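Local coordinates for protein 4-alpha-glucanotransferase (Streptococcus agalactiae, PDB 6M6T) that belongs to the amylomaltases, glucanotransferase enzymes built on a TIM-barrel fold, with glycans bound in two pockets, at residues R109-L121 against E183-F195. Numbering follows the deposited sequence.
Sequences RRPVLEKAVKNFL and EVIKYHEVTQYFF
Val117 and Tyr187 interlock as knobs into holes where two helices cross almost at a right angle. The two helix segments lie at 91° to each other with their axes 9.7 Å apart at closest approach. Val117 is one knob, set among Tyr187, Val190, Thr191 and Phe194. Its CG2, placed anti to the carbonyl carbon, lies 3.4 Å from Val190 CG1 and also against Phe194 CE2, while CG1 lies against CB of Val190.

Tyr187 answers as a knob from the other helix, entering among Arg110, Leu113, Glu114 and Val117. The Arg110 guanidinium lies over one face of the phenol in a cation-pi contact, CZ standing 4.2 Å from the ring centroid and the two planes inclined by 34°. Thr191 CG2 of the same helix as the tyrosine covers the opposite face. Glu114 CG rests against Tyr187 CD2, and the guanidinium charge should polarise the ring beneath it. Beyond the arginine, His188 NE2 is hydrogen-bonded to Glu151 of helix 140-152.

Both helices belong to the helical region inserted between the second and third strands of the parallel barrel sheet, 43-45 and 212-217, and their contact sets helix 105-122 against helix 182-208, the last helix before strand 212-217. Toward the end of segment 109-121 the packing becomes aromatic: Phe194 turns its edge to the face of Phe120 in an offset edge-to-face pair, centroids 6.0 Å apart, and Tyr193 approaches that ring obliquely, CE2 being 3.8 Å from Phe120 CE1. Leu121 borders the cluster, its CD2 3.9 Å from Val190 CG2, and Met129 of helix 126-134 touches both Phe120 and Tyr193.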
loop_
_atom_site.group_PDB
_atom_site.type_symbol
_atom_site.label_atom_id
_atom_site.label_comp_id
_atom_site.label_asym_id
_atom_site.label_seq_id
_atom_site.Cartn_x
_atom_site.Cartn_y
_atom_site.Cartn_z
ATOM N N ARG A 109 -6.859 -6.396 -19.739
ATOM C CA ARG A 109 -7.773 -7.122 -18.864
ATOM C C ARG A 109 -9.231 -6.840 -19.175
ATOM O O ARG A 109 -10.100 -7.596 -18.727
ATOM C CB ARG A 109 -7.511 -6.781 -17.399
ATOM C CG ARG A 109 -6.099 -7.038 -16.946
ATOM C CD ARG A 109 -5.918 -6.598 -15.506
ATOM N NE ARG A 109 -6.696 -7.402 -14.562
ATOM C CZ ARG A 109 -6.342 -8.615 -14.144
ATOM N NH1 ARG A 109 -5.228 -9.176 -14.597
ATOM N NH2 ARG A 109 -7.105 -9.269 -13.280
ATOM N N ARG A 110 -9.518 -5.781 -19.943
ATOM C CA ARG A 110 -10.865 -5.218 -19.942
ATOM C C ARG A 110 -11.885 -6.084 -20.678
ATOM O O ARG A 110 -12.969 -6.326 -20.121
ATOM C CB ARG A 110 -10.823 -3.787 -20.486
ATOM C CG ARG A 110 -12.104 -3.031 -20.311
ATOM C CD ARG A 110 -12.466 -2.965 -18.857
ATOM N NE ARG A 110 -13.732 -2.274 -18.611
ATOM C CZ ARG A 110 -13.895 -0.951 -18.636
ATOM N NH1 ARG A 110 -12.872 -0.146 -18.918
ATOM N NH2 ARG A 110 -15.094 -0.440 -18.390
ATOM N N PRO A 111 -11.640 -6.554 -21.915
ATOM C CA PRO A 111 -12.546 -7.568 -22.499
ATOM C C PRO A 111 -12.884 -8.714 -21.553
ATOM O O PRO A 111 -14.051 -9.122 -21.460
ATOM C CB PRO A 111 -11.757 -8.086 -23.713
ATOM C CG PRO A 111 -10.342 -7.549 -23.543
ATOM C CD PRO A 111 -10.539 -6.239 -22.838
ATOM N N VAL A 112 -11.879 -9.223 -20.829
ATOM C CA VAL A 112 -12.051 -10.386 -19.957
ATOM C C VAL A 112 -12.957 -10.056 -18.771
ATOM O O VAL A 112 -13.908 -10.797 -18.456
ATOM C CB VAL A 112 -10.677 -10.877 -19.473
ATOM C CG1 VAL A 112 -10.832 -12.159 -18.675
ATOM C CG2 VAL A 112 -9.696 -11.004 -20.643
ATOM N N LEU A 113 -12.636 -8.968 -18.057
ATOM C CA LEU A 113 -13.461 -8.556 -16.927
ATOM C C LEU A 113 -14.885 -8.236 -17.380
ATOM O O LEU A 113 -15.857 -8.574 -16.692
ATOM C CB LEU A 113 -12.820 -7.352 -16.213
ATOM C CG LEU A 113 -11.525 -7.566 -15.402
ATOM C CD1 LEU A 113 -10.752 -6.269 -15.190
ATOM C CD2 LEU A 113 -11.803 -8.234 -14.067
ATOM N N GLU A 114 -15.030 -7.591 -18.539
ATOM C CA GLU A 114 -16.363 -7.287 -19.038
ATOM C C GLU A 114 -17.145 -8.562 -19.348
ATOM O O GLU A 114 -18.338 -8.652 -19.033
ATOM C CB GLU A 114 -16.263 -6.390 -20.271
ATOM C CG GLU A 114 -16.631 -4.932 -20.002
ATOM C CD GLU A 114 -15.817 -3.951 -20.836
ATOM O OE1 GLU A 114 -15.447 -4.280 -21.985
ATOM O OE2 GLU A 114 -15.521 -2.857 -20.320
ATOM N N LYS A 115 -16.494 -9.555 -19.973
ATOM C CA LYS A 115 -17.148 -10.843 -20.211
ATOM C C LYS A 115 -17.620 -11.468 -18.891
ATOM O O LYS A 115 -18.768 -11.933 -18.782
ATOM C CB LYS A 115 -16.185 -11.767 -20.989
ATOM C CG LYS A 115 -16.745 -13.118 -21.449
ATOM C CD LYS A 115 -17.592 -13.067 -22.741
ATOM C CE LYS A 115 -16.753 -13.013 -24.025
ATOM N NZ LYS A 115 -15.590 -13.950 -24.029
ATOM N N ALA A 116 -16.768 -11.425 -17.858
ATOM C CA ALA A 116 -17.143 -12.002 -16.567
ATOM C C ALA A 116 -18.291 -11.243 -15.904
ATOM O O ALA A 116 -19.164 -11.854 -15.279
ATOM C CB ALA A 116 -15.933 -12.046 -15.637
ATOM N N VAL A 117 -18.307 -9.911 -16.009
ATOM C CA VAL A 117 -19.380 -9.132 -15.390
ATOM C C VAL A 117 -20.705 -9.345 -16.126
ATOM O O VAL A 117 -21.771 -9.465 -15.498
ATOM C CB VAL A 117 -18.978 -7.647 -15.328
ATOM C CG1 VAL A 117 -20.158 -6.778 -14.899
ATOM C CG2 VAL A 117 -17.781 -7.454 -14.381
ATOM N N LYS A 118 -20.651 -9.420 -17.467
ATOM C CA LYS A 118 -21.823 -9.757 -18.282
ATOM C C LYS A 118 -22.383 -11.123 -17.917
ATOM O O LYS A 118 -23.606 -11.296 -17.841
ATOM C CB LYS A 118 -21.457 -9.718 -19.773
ATOM C CG LYS A 118 -22.527 -10.248 -20.743
ATOM C CD LYS A 118 -22.126 -10.025 -22.231
ATOM C CE LYS A 118 -22.921 -8.880 -22.913
ATOM N NZ LYS A 118 -22.480 -7.483 -22.538
ATOM N N ASN A 119 -21.502 -12.112 -17.687
ATOM C CA ASN A 119 -21.982 -13.442 -17.311
ATOM C C ASN A 119 -22.455 -13.493 -15.867
ATOM O O ASN A 119 -23.387 -14.244 -15.558
ATOM C CB ASN A 119 -20.904 -14.499 -17.534
ATOM C CG ASN A 119 -20.629 -14.745 -19.000
ATOM O OD1 ASN A 119 -21.557 -14.895 -19.803
ATOM N ND2 ASN A 119 -19.347 -14.776 -19.365
ATOM N N PHE A 120 -21.828 -12.722 -14.966
ATOM C CA PHE A 120 -22.299 -12.685 -13.584
ATOM C C PHE A 120 -23.703 -12.095 -13.489
ATOM O O PHE A 120 -24.522 -12.574 -12.693
ATOM C CB PHE A 120 -21.349 -11.889 -12.691
ATOM C CG PHE A 120 -21.975 -11.502 -11.366
ATOM C CD1 PHE A 120 -22.035 -12.415 -10.319
ATOM C CD2 PHE A 120 -22.551 -10.247 -11.183
ATOM C CE1 PHE A 120 -22.630 -12.079 -9.109
ATOM C CE2 PHE A 120 -23.151 -9.915 -9.981
ATOM C CZ PHE A 120 -23.186 -10.835 -8.939
ATOM N N LEU A 121 -24.004 -11.050 -14.274
ATOM C CA LEU A 121 -25.322 -10.432 -14.141
ATOM C C LEU A 121 -26.455 -11.344 -14.622
ATOM O O LEU A 121 -27.571 -11.256 -14.093
ATOM C CB LEU A 121 -25.359 -9.099 -14.879
ATOM C CG LEU A 121 -24.493 -7.995 -14.269
ATOM C CD1 LEU A 121 -24.475 -6.802 -15.212
ATOM C CD2 LEU A 121 -24.974 -7.597 -12.856
ATOM N N GLU A 183 -24.774 1.056 -17.540
ATOM C CA GLU A 183 -24.183 -0.269 -17.719
ATOM C C GLU A 183 -22.686 -0.278 -17.414
ATOM O O GLU A 183 -22.170 -1.232 -16.809
ATOM C CB GLU A 183 -24.450 -0.755 -19.145
ATOM C CG GLU A 183 -24.267 -2.253 -19.351
ATOM C CD GLU A 183 -23.481 -2.578 -20.617
ATOM O OE1 GLU A 183 -23.089 -1.620 -21.329
ATOM O OE2 GLU A 183 -23.256 -3.786 -20.892
ATOM N N VAL A 184 -21.970 0.781 -17.796
ATOM C CA VAL A 184 -20.568 0.866 -17.419
ATOM C C VAL A 184 -20.416 1.122 -15.928
ATOM O O VAL A 184 -19.372 0.807 -15.351
ATOM C CB VAL A 184 -19.854 1.948 -18.250
ATOM C CG1 VAL A 184 -20.513 3.294 -18.039
ATOM C CG2 VAL A 184 -18.367 1.995 -17.907
ATOM N N ILE A 185 -21.426 1.704 -15.282
ATOM C CA ILE A 185 -21.378 1.836 -13.832
ATOM C C ILE A 185 -21.525 0.469 -13.182
ATOM O O ILE A 185 -20.726 0.080 -12.310
ATOM C CB ILE A 185 -22.466 2.807 -13.334
ATOM C CG1 ILE A 185 -22.207 4.236 -13.797
ATOM C CG2 ILE A 185 -22.549 2.796 -11.803
ATOM C CD1 ILE A 185 -23.398 5.153 -13.532
ATOM N N LYS A 186 -22.561 -0.275 -13.586
ATOM C CA LYS A 186 -22.744 -1.621 -13.050
ATOM C C LYS A 186 -21.495 -2.473 -13.256
ATOM O O LYS A 186 -21.166 -3.305 -12.403
ATOM C CB LYS A 186 -23.964 -2.288 -13.689
ATOM C CG LYS A 186 -24.464 -3.513 -12.954
ATOM C CD LYS A 186 -25.988 -3.529 -12.817
ATOM C CE LYS A 186 -26.484 -2.647 -11.676
ATOM N NZ LYS A 186 -25.797 -2.944 -10.391
ATOM N N TYR A 187 -20.772 -2.263 -14.363
ATOM C CA TYR A 187 -19.505 -2.963 -14.542
ATOM C C TYR A 187 -18.585 -2.761 -13.337
ATOM O O TYR A 187 -18.043 -3.728 -12.783
ATOM C CB TYR A 187 -18.812 -2.504 -15.830
ATOM C CG TYR A 187 -17.361 -2.886 -15.837
ATOM C CD1 TYR A 187 -16.388 -2.030 -15.302
ATOM C CD2 TYR A 187 -16.955 -4.126 -16.323
ATOM C CE1 TYR A 187 -15.053 -2.388 -15.260
ATOM C CE2 TYR A 187 -15.609 -4.499 -16.288
ATOM C CZ TYR A 187 -14.662 -3.625 -15.758
ATOM O OH TYR A 187 -13.327 -3.970 -15.719
ATOM N N HIS A 188 -18.387 -1.501 -12.927
ATOM C CA HIS A 188 -17.411 -1.194 -11.882
ATOM C C HIS A 188 -17.896 -1.637 -10.516
ATOM O O HIS A 188 -17.083 -2.041 -9.670
ATOM C CB HIS A 188 -17.109 0.295 -11.851
ATOM C CG HIS A 188 -16.266 0.767 -12.995
ATOM N ND1 HIS A 188 -14.903 0.557 -13.054
ATOM C CD2 HIS A 188 -16.589 1.463 -14.112
ATOM C CE1 HIS A 188 -14.427 1.098 -14.162
ATOM N NE2 HIS A 188 -15.428 1.655 -14.821
ATOM N N GLU A 189 -19.209 -1.574 -10.288
ATOM C CA GLU A 189 -19.775 -2.187 -9.087
ATOM C C GLU A 189 -19.415 -3.661 -9.010
ATOM O O GLU A 189 -18.966 -4.159 -7.967
ATOM C CB GLU A 189 -21.292 -2.031 -9.063
ATOM C CG GLU A 189 -21.754 -0.919 -8.157
ATOM C CD GLU A 189 -23.004 -0.217 -8.656
ATOM O OE1 GLU A 189 -23.988 -0.896 -9.063
ATOM O OE2 GLU A 189 -22.970 1.033 -8.660
ATOM N N VAL A 190 -19.610 -4.376 -10.116
ATOM C CA VAL A 190 -19.431 -5.818 -10.106
ATOM C C VAL A 190 -17.952 -6.163 -9.967
ATOM O O VAL A 190 -17.585 -7.110 -9.260
ATOM C CB VAL A 190 -20.083 -6.434 -11.364
ATOM C CG1 VAL A 190 -19.683 -7.891 -11.542
ATOM C CG2 VAL A 190 -21.617 -6.324 -11.292
ATOM N N THR A 191 -17.075 -5.394 -10.610
ATOM C CA THR A 191 -15.655 -5.658 -10.402
ATOM C C THR A 191 -15.263 -5.416 -8.947
ATOM O O THR A 191 -14.441 -6.162 -8.401
ATOM C CB THR A 191 -14.786 -4.832 -11.355
ATOM O OG1 THR A 191 -15.102 -3.435 -11.242
ATOM C CG2 THR A 191 -14.994 -5.298 -12.787
ATOM N N GLN A 192 -15.863 -4.422 -8.280
ATOM C CA GLN A 192 -15.580 -4.260 -6.852
ATOM C C GLN A 192 -16.089 -5.461 -6.055
ATOM O O GLN A 192 -15.433 -5.905 -5.096
ATOM C CB GLN A 192 -16.176 -2.951 -6.323
ATOM C CG GLN A 192 -15.370 -1.673 -6.673
ATOM C CD GLN A 192 -13.864 -1.789 -6.399
ATOM O OE1 GLN A 192 -13.426 -1.914 -5.250
ATOM N NE2 GLN A 192 -13.070 -1.725 -7.462
ATOM N N TYR A 193 -17.239 -6.015 -6.460
ATOM C CA TYR A 193 -17.758 -7.213 -5.799
ATOM C C TYR A 193 -16.791 -8.383 -5.952
ATOM O O TYR A 193 -16.543 -9.132 -4.993
ATOM C CB TYR A 193 -19.132 -7.574 -6.364
ATOM C CG TYR A 193 -19.621 -8.971 -6.000
ATOM C CD1 TYR A 193 -20.208 -9.227 -4.760
ATOM C CD2 TYR A 193 -19.509 -10.033 -6.903
ATOM C CE1 TYR A 193 -20.658 -10.502 -4.430
ATOM C CE2 TYR A 193 -19.957 -11.308 -6.574
ATOM C CZ TYR A 193 -20.527 -11.536 -5.338
ATOM O OH TYR A 193 -20.971 -12.796 -5.010
ATOM N N PHE A 194 -16.231 -8.545 -7.154
ATOM C CA PHE A 194 -15.237 -9.587 -7.396
ATOM C C PHE A 194 -14.039 -9.415 -6.485
ATOM O O PHE A 194 -13.605 -10.360 -5.811
ATOM C CB PHE A 194 -14.768 -9.538 -8.844
ATOM C CG PHE A 194 -15.759 -10.046 -9.803
ATOM C CD1 PHE A 194 -16.618 -11.073 -9.441
ATOM C CD2 PHE A 194 -15.830 -9.519 -11.073
ATOM C CE1 PHE A 194 -17.541 -11.556 -10.327
ATOM C CE2 PHE A 194 -16.748 -9.991 -11.957
ATOM C CZ PHE A 194 -17.609 -11.016 -11.589
ATOM N N PHE A 195 -13.452 -8.218 -6.513
ATOM C CA PHE A 195 -12.343 -7.892 -5.635
ATOM C C PHE A 195 -12.615 -8.358 -4.222
ATOM O O PHE A 195 -11.844 -9.132 -3.654
ATOM C CB PHE A 195 -12.080 -6.387 -5.632
ATOM C CG PHE A 195 -10.754 -6.027 -5.055
ATOM C CD1 PHE A 195 -10.604 -5.847 -3.684
ATOM C CD2 PHE A 195 -9.638 -5.897 -5.878
ATOM C CE1 PHE A 195 -9.365 -5.528 -3.146
ATOM C CE2 PHE A 195 -8.396 -5.573 -5.353
ATOM C CZ PHE A 195 -8.252 -5.382 -3.985
#